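Local coordinates for BexL (Amycolatopsis orientalis, PDB 4XRW), which probably catalyses cyclisation and aromatisation of a polyketide intermediate, as a di-domain aromatase/cyclase of the BE-7585A biosynthetic pathway, at residues G229-F241 with R245-M257. Numbering follows the deposited sequence.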
loop_
_atom_site.group_PDB
_atom_site.type_symbol
_atom_site.label_atom_id
_atom_site.label_comp_id
_atom_site.label_asym_id
_atom_site.label_seq_id
_atom_site.Cartn_x
_atom_site.Cartn_y
_atom_site.Cartn_z
ATOM N N GLY A 229 -14.462 18.130 15.888
ATOM C CA GLY A 229 -13.652 19.207 16.408
ATOM C C GLY A 229 -12.241 18.775 16.751
ATOM O O GLY A 229 -11.440 19.568 17.229
ATOM N N SER A 230 -11.927 17.506 16.532
ATOM C CA SER A 230 -10.565 17.054 16.745
ATOM C C SER A 230 -9.754 17.489 15.538
ATOM O O SER A 230 -10.308 17.651 14.445
ATOM C CB SER A 230 -10.500 15.541 16.911
ATOM O OG SER A 230 -11.010 14.919 15.760
ATOM N N VAL A 231 -8.458 17.647 15.735
ATOM C CA VAL A 231 -7.573 18.020 14.646
ATOM C C VAL A 231 -6.459 16.983 14.487
ATOM O O VAL A 231 -6.116 16.257 15.423
ATOM C CB VAL A 231 -6.974 19.426 14.852
ATOM C CG1 VAL A 231 -8.066 20.478 14.817
ATOM C CG2 VAL A 231 -6.181 19.512 16.163
ATOM N N HIS A 232 -5.927 16.900 13.281
ATOM C CA HIS A 232 -5.000 15.836 12.923
ATOM C C HIS A 232 -3.873 16.303 12.031
ATOM O O HIS A 232 -3.987 17.288 11.307
ATOM C CB HIS A 232 -5.751 14.715 12.242
ATOM C CG HIS A 232 -6.835 14.136 13.085
ATOM N ND1 HIS A 232 -8.168 14.426 12.885
ATOM C CD2 HIS A 232 -6.782 13.322 14.167
ATOM C CE1 HIS A 232 -8.893 13.792 13.788
ATOM N NE2 HIS A 232 -8.077 13.118 14.579
ATOM N N THR A 233 -2.748 15.597 12.132
ATOM C CA THR A 233 -1.630 15.742 11.224
ATOM C C THR A 233 -1.309 14.323 10.732
ATOM O O THR A 233 -0.999 13.460 11.531
ATOM C CB THR A 233 -0.402 16.381 11.866
ATOM O OG1 THR A 233 -0.746 17.679 12.383
ATOM C CG2 THR A 233 0.686 16.547 10.840
ATOM N N THR A 234 -1.443 14.111 9.429
ATOM C CA THR A 234 -1.470 12.783 8.837
ATOM C C THR A 234 -0.566 12.713 7.622
ATOM O O THR A 234 -0.556 13.638 6.818
ATOM C CB THR A 234 -2.902 12.420 8.391
ATOM O OG1 THR A 234 -3.809 12.696 9.485
ATOM C CG2 THR A 234 -2.980 10.960 8.045
ATOM N N GLU A 235 0.173 11.608 7.481
ATOM C CA GLU A 235 1.042 11.403 6.336
ATOM C C GLU A 235 0.534 10.232 5.525
ATOM O O GLU A 235 0.131 9.209 6.085
ATOM C CB GLU A 235 2.469 11.140 6.795
ATOM C CG GLU A 235 3.482 10.902 5.666
ATOM C CD GLU A 235 4.859 10.507 6.199
ATOM O OE1 GLU A 235 5.586 11.417 6.698
ATOM O OE2 GLU A 235 5.198 9.285 6.133
ATOM N N SER A 236 0.563 10.387 4.209
ATOM C CA SER A 236 0.428 9.286 3.275
ATOM C C SER A 236 1.490 9.383 2.186
ATOM O O SER A 236 2.037 10.463 1.925
ATOM C CB SER A 236 -0.956 9.291 2.647
ATOM O OG SER A 236 -1.116 10.512 1.929
ATOM N N VAL A 237 1.765 8.259 1.540
ATOM C CA VAL A 237 2.656 8.236 0.392
ATOM C C VAL A 237 1.791 7.924 -0.829
ATOM O O VAL A 237 0.954 7.010 -0.773
ATOM C CB VAL A 237 3.779 7.197 0.572
ATOM C CG1 VAL A 237 4.548 7.020 -0.721
ATOM C CG2 VAL A 237 4.688 7.616 1.721
ATOM N N ARG A 238 1.909 8.734 -1.870
ATOM C CA ARG A 238 1.095 8.599 -3.070
ATOM C C ARG A 238 1.965 8.364 -4.304
ATOM O O ARG A 238 3.060 8.909 -4.439
ATOM C CB ARG A 238 0.223 9.866 -3.282
ATOM C CG ARG A 238 -0.392 10.369 -2.013
ATOM C CD ARG A 238 -1.659 11.228 -2.264
ATOM N NE ARG A 238 -1.338 12.360 -3.128
ATOM C CZ ARG A 238 -2.226 13.243 -3.583
ATOM N NH1 ARG A 238 -3.496 13.115 -3.279
ATOM N NH2 ARG A 238 -1.833 14.244 -4.348
ATOM N N VAL A 239 1.441 7.544 -5.186
ATOM C CA VAL A 239 2.008 7.303 -6.477
ATOM C C VAL A 239 1.026 7.805 -7.556
ATOM O O VAL A 239 -0.118 7.325 -7.654
ATOM C CB VAL A 239 2.292 5.809 -6.693
ATOM C CG1 VAL A 239 3.053 5.635 -7.959
ATOM C CG2 VAL A 239 3.084 5.195 -5.494
ATOM N N CYS A 240 1.514 8.721 -8.379
ATOM C CA CYS A 240 0.685 9.470 -9.326
ATOM C C CYS A 240 0.995 9.081 -10.788
ATOM O O CYS A 240 2.147 9.087 -11.223
ATOM C CB CYS A 240 0.920 10.965 -9.085
ATOM S SG CYS A 240 0.703 11.405 -7.334
ATOM N N PHE A 241 -0.052 8.775 -11.531
ATOM C CA PHE A 241 0.020 8.342 -12.933
ATOM C C PHE A 241 -0.857 9.307 -13.769
ATOM O O PHE A 241 -2.062 9.154 -13.793
ATOM C CB PHE A 241 -0.490 6.928 -13.075
ATOM C CG PHE A 241 0.307 5.902 -12.289
ATOM C CD1 PHE A 241 1.418 5.293 -12.851
ATOM C CD2 PHE A 241 -0.049 5.569 -11.008
ATOM C CE1 PHE A 241 2.163 4.349 -12.142
ATOM C CE2 PHE A 241 0.701 4.615 -10.279
ATOM C CZ PHE A 241 1.803 4.019 -10.857
ATOM N N ARG A 245 -4.780 8.020 -12.489
ATOM C CA ARG A 245 -4.758 7.279 -11.259
ATOM C C ARG A 245 -3.796 7.856 -10.256
ATOM O O ARG A 245 -2.717 8.277 -10.604
ATOM C CB ARG A 245 -4.381 5.825 -11.542
ATOM C CG ARG A 245 -4.458 4.906 -10.354
ATOM C CD ARG A 245 -4.161 3.457 -10.812
ATOM N NE ARG A 245 -2.840 3.335 -11.428
ATOM C CZ ARG A 245 -2.494 2.439 -12.357
ATOM N NH1 ARG A 245 -3.371 1.546 -12.811
ATOM N NH2 ARG A 245 -1.253 2.442 -12.838
ATOM N N ILE A 246 -4.227 7.848 -9.006
ATOM C CA ILE A 246 -3.360 8.179 -7.875
ATOM C C ILE A 246 -3.615 7.126 -6.809
ATOM O O ILE A 246 -4.748 6.952 -6.330
ATOM C CB ILE A 246 -3.627 9.583 -7.299
ATOM C CG1 ILE A 246 -3.366 10.651 -8.337
ATOM C CG2 ILE A 246 -2.766 9.822 -6.048
ATOM C CD1 ILE A 246 -3.849 11.976 -7.941
ATOM N N VAL A 247 -2.565 6.377 -6.464
ATOM C CA VAL A 247 -2.651 5.314 -5.483
ATOM C C VAL A 247 -1.912 5.729 -4.216
ATOM O O VAL A 247 -0.855 6.369 -4.318
ATOM C CB VAL A 247 -2.010 3.989 -6.006
ATOM C CG1 VAL A 247 -2.148 2.898 -4.934
ATOM C CG2 VAL A 247 -2.651 3.542 -7.316
ATOM N N TYR A 248 -2.442 5.430 -3.046
ATOM C CA TYR A 248 -1.771 5.874 -1.831
ATOM C C TYR A 248 -1.933 4.921 -0.678
ATOM O O TYR A 248 -2.781 4.004 -0.699
ATOM C CB TYR A 248 -2.250 7.282 -1.421
ATOM C CG TYR A 248 -3.721 7.377 -1.058
ATOM C CD1 TYR A 248 -4.133 7.293 0.257
ATOM C CD2 TYR A 248 -4.687 7.561 -2.045
ATOM C CE1 TYR A 248 -5.486 7.401 0.600
ATOM C CE2 TYR A 248 -6.041 7.667 -1.717
ATOM C CZ TYR A 248 -6.424 7.569 -0.390
ATOM O OH TYR A 248 -7.749 7.666 -0.030
ATOM N N LYS A 249 -1.067 5.123 0.307
ATOM C CA LYS A 249 -1.115 4.405 1.565
ATOM C C LYS A 249 -0.873 5.381 2.686
ATOM O O LYS A 249 0.060 6.207 2.601
ATOM C CB LYS A 249 -0.063 3.272 1.622
ATOM C CG LYS A 249 0.103 2.691 3.018
ATOM C CD LYS A 249 1.009 1.469 3.028
ATOM C CE LYS A 249 0.280 0.183 2.696
ATOM N NZ LYS A 249 1.162 -1.053 2.796
ATOM N N GLN A 250 -1.701 5.282 3.726
ATOM C CA GLN A 250 -1.535 6.100 4.920
ATOM C C GLN A 250 -0.438 5.513 5.788
ATOM O O GLN A 250 -0.471 4.332 6.155
ATOM C CB GLN A 250 -2.840 6.208 5.713
ATOM C CG GLN A 250 -2.784 7.208 6.801
ATOM C CD GLN A 250 -4.160 7.538 7.422
ATOM O OE1 GLN A 250 -5.174 7.454 6.758
ATOM N NE2 GLN A 250 -4.162 7.953 8.682
ATOM N N THR A 251 0.558 6.323 6.111
ATOM C CA THR A 251 1.705 5.808 6.867
ATOM C C THR A 251 1.684 6.140 8.352
ATOM O O THR A 251 2.413 5.517 9.139
ATOM C CB THR A 251 3.005 6.325 6.261
ATOM O OG1 THR A 251 2.925 7.738 6.160
ATOM C CG2 THR A 251 3.210 5.702 4.875
ATOM N N THR A 252 0.847 7.093 8.750
ATOM C CA THR A 252 0.632 7.409 10.154
ATOM C C THR A 252 -0.820 7.046 10.471
ATOM O O THR A 252 -1.742 7.738 10.048
ATOM C CB THR A 252 0.901 8.889 10.455
ATOM O OG1 THR A 252 0.106 9.691 9.579
ATOM C CG2 THR A 252 2.382 9.240 10.250
ATOM N N LEU A 253 -1.025 5.935 11.168
ATOM C CA LEU A 253 -2.379 5.414 11.353
ATOM C C LEU A 253 -2.942 5.724 12.741
ATOM O O LEU A 253 -2.204 5.698 13.728
ATOM C CB LEU A 253 -2.414 3.896 11.127
ATOM C CG LEU A 253 -2.004 3.390 9.737
ATOM C CD1 LEU A 253 -1.503 1.952 9.786
ATOM C CD2 LEU A 253 -3.179 3.484 8.774
ATOM N N PRO A 254 -4.236 6.033 12.787
ATOM C CA PRO A 254 -4.978 6.253 14.019
ATOM C C PRO A 254 -5.219 4.932 14.729
ATOM O O PRO A 254 -4.988 3.860 14.136
ATOM C CB PRO A 254 -6.278 6.857 13.530
ATOM C CG PRO A 254 -6.496 6.278 12.235
ATOM C CD PRO A 254 -5.130 6.100 11.623
ATOM N N ALA A 255 -5.689 5.003 15.971
ATOM C CA ALA A 255 -5.811 3.803 16.796
ATOM C C ALA A 255 -6.717 2.736 16.187
ATOM O O ALA A 255 -6.477 1.558 16.413
ATOM C CB ALA A 255 -6.324 4.171 18.195
ATOM N N LEU A 256 -7.726 3.134 15.415
ATOM C CA LEU A 256 -8.731 2.178 14.879
ATOM C C LEU A 256 -8.364 1.437 13.603
ATOM O O LEU A 256 -9.072 0.501 13.208
ATOM C CB LEU A 256 -10.068 2.884 14.595
ATOM C CG LEU A 256 -11.021 3.299 15.716
ATOM C CD1 LEU A 256 -12.344 3.721 15.097
ATOM C CD2 LEU A 256 -11.225 2.169 16.747
ATOM N N MET A 257 -7.297 1.852 12.923
ATOM C CA MET A 257 -6.931 1.232 11.654
ATOM C C MET A 257 -5.539 0.631 11.739
ATOM O O MET A 257 -4.594 1.260 12.225
ATOM C CB MET A 257 -6.997 2.255 10.487
ATOM C CG MET A 257 -8.363 2.881 10.235
ATOM S SD MET A 257 -8.433 3.887 8.733
ATOM C CE MET A 257 -7.340 5.173 9.225
#
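From the pair Phe241–Arg245 to the pair Ser236–Gln250, strands 231-241 and 245-250 run antiparallel, their axes at 166°, joined by paired backbone bonds such as Val239 N to Val247 O (2.7 Å). Near the turn, Arg245 runs alongside Phe241 and, bent at chi3 (59°), brings NH2 over the centre of the ring in a cation-pi contact, Arg245 CZ lying 4.4 Å from the centroid of the Phe241 ring. The guanidinium stands almost perpendicular to the ring, its edge near Phe241 CD2, so NH2 rather than the flat of the group meets the pi face. With an alanine here the guanidinium would probably lose this ring face, and Trp72 its edge-to-face partner. On the same sheet face, Val237 and Val239 meet Val55 of strand 54-59 in the first domain. On the face of Cys240 and Arg238, Ile246 CG2 touches Cys240 SG (4.0 Å) and lies over one face of the Arg238 guanidinium, toward its rim, while Arg238 NH2 is hydrogen-bonded to Gln218 and to the carbonyl of Val192. Beyond Gln250 the bridges end, but Thr251 N still donates to Glu235 O, and side chains add further bonds: Glu235 N donates almost straight to Thr252 OG1 (2.8 Å), and Thr251 OG1 to the anti side of Glu235 OE2 (2.7 Å), while OE1 forms a salt bridge with Arg221. The arrangement is a beta hairpin in the antiparallel seven-stranded sheet of the second domain's helix-grip fold.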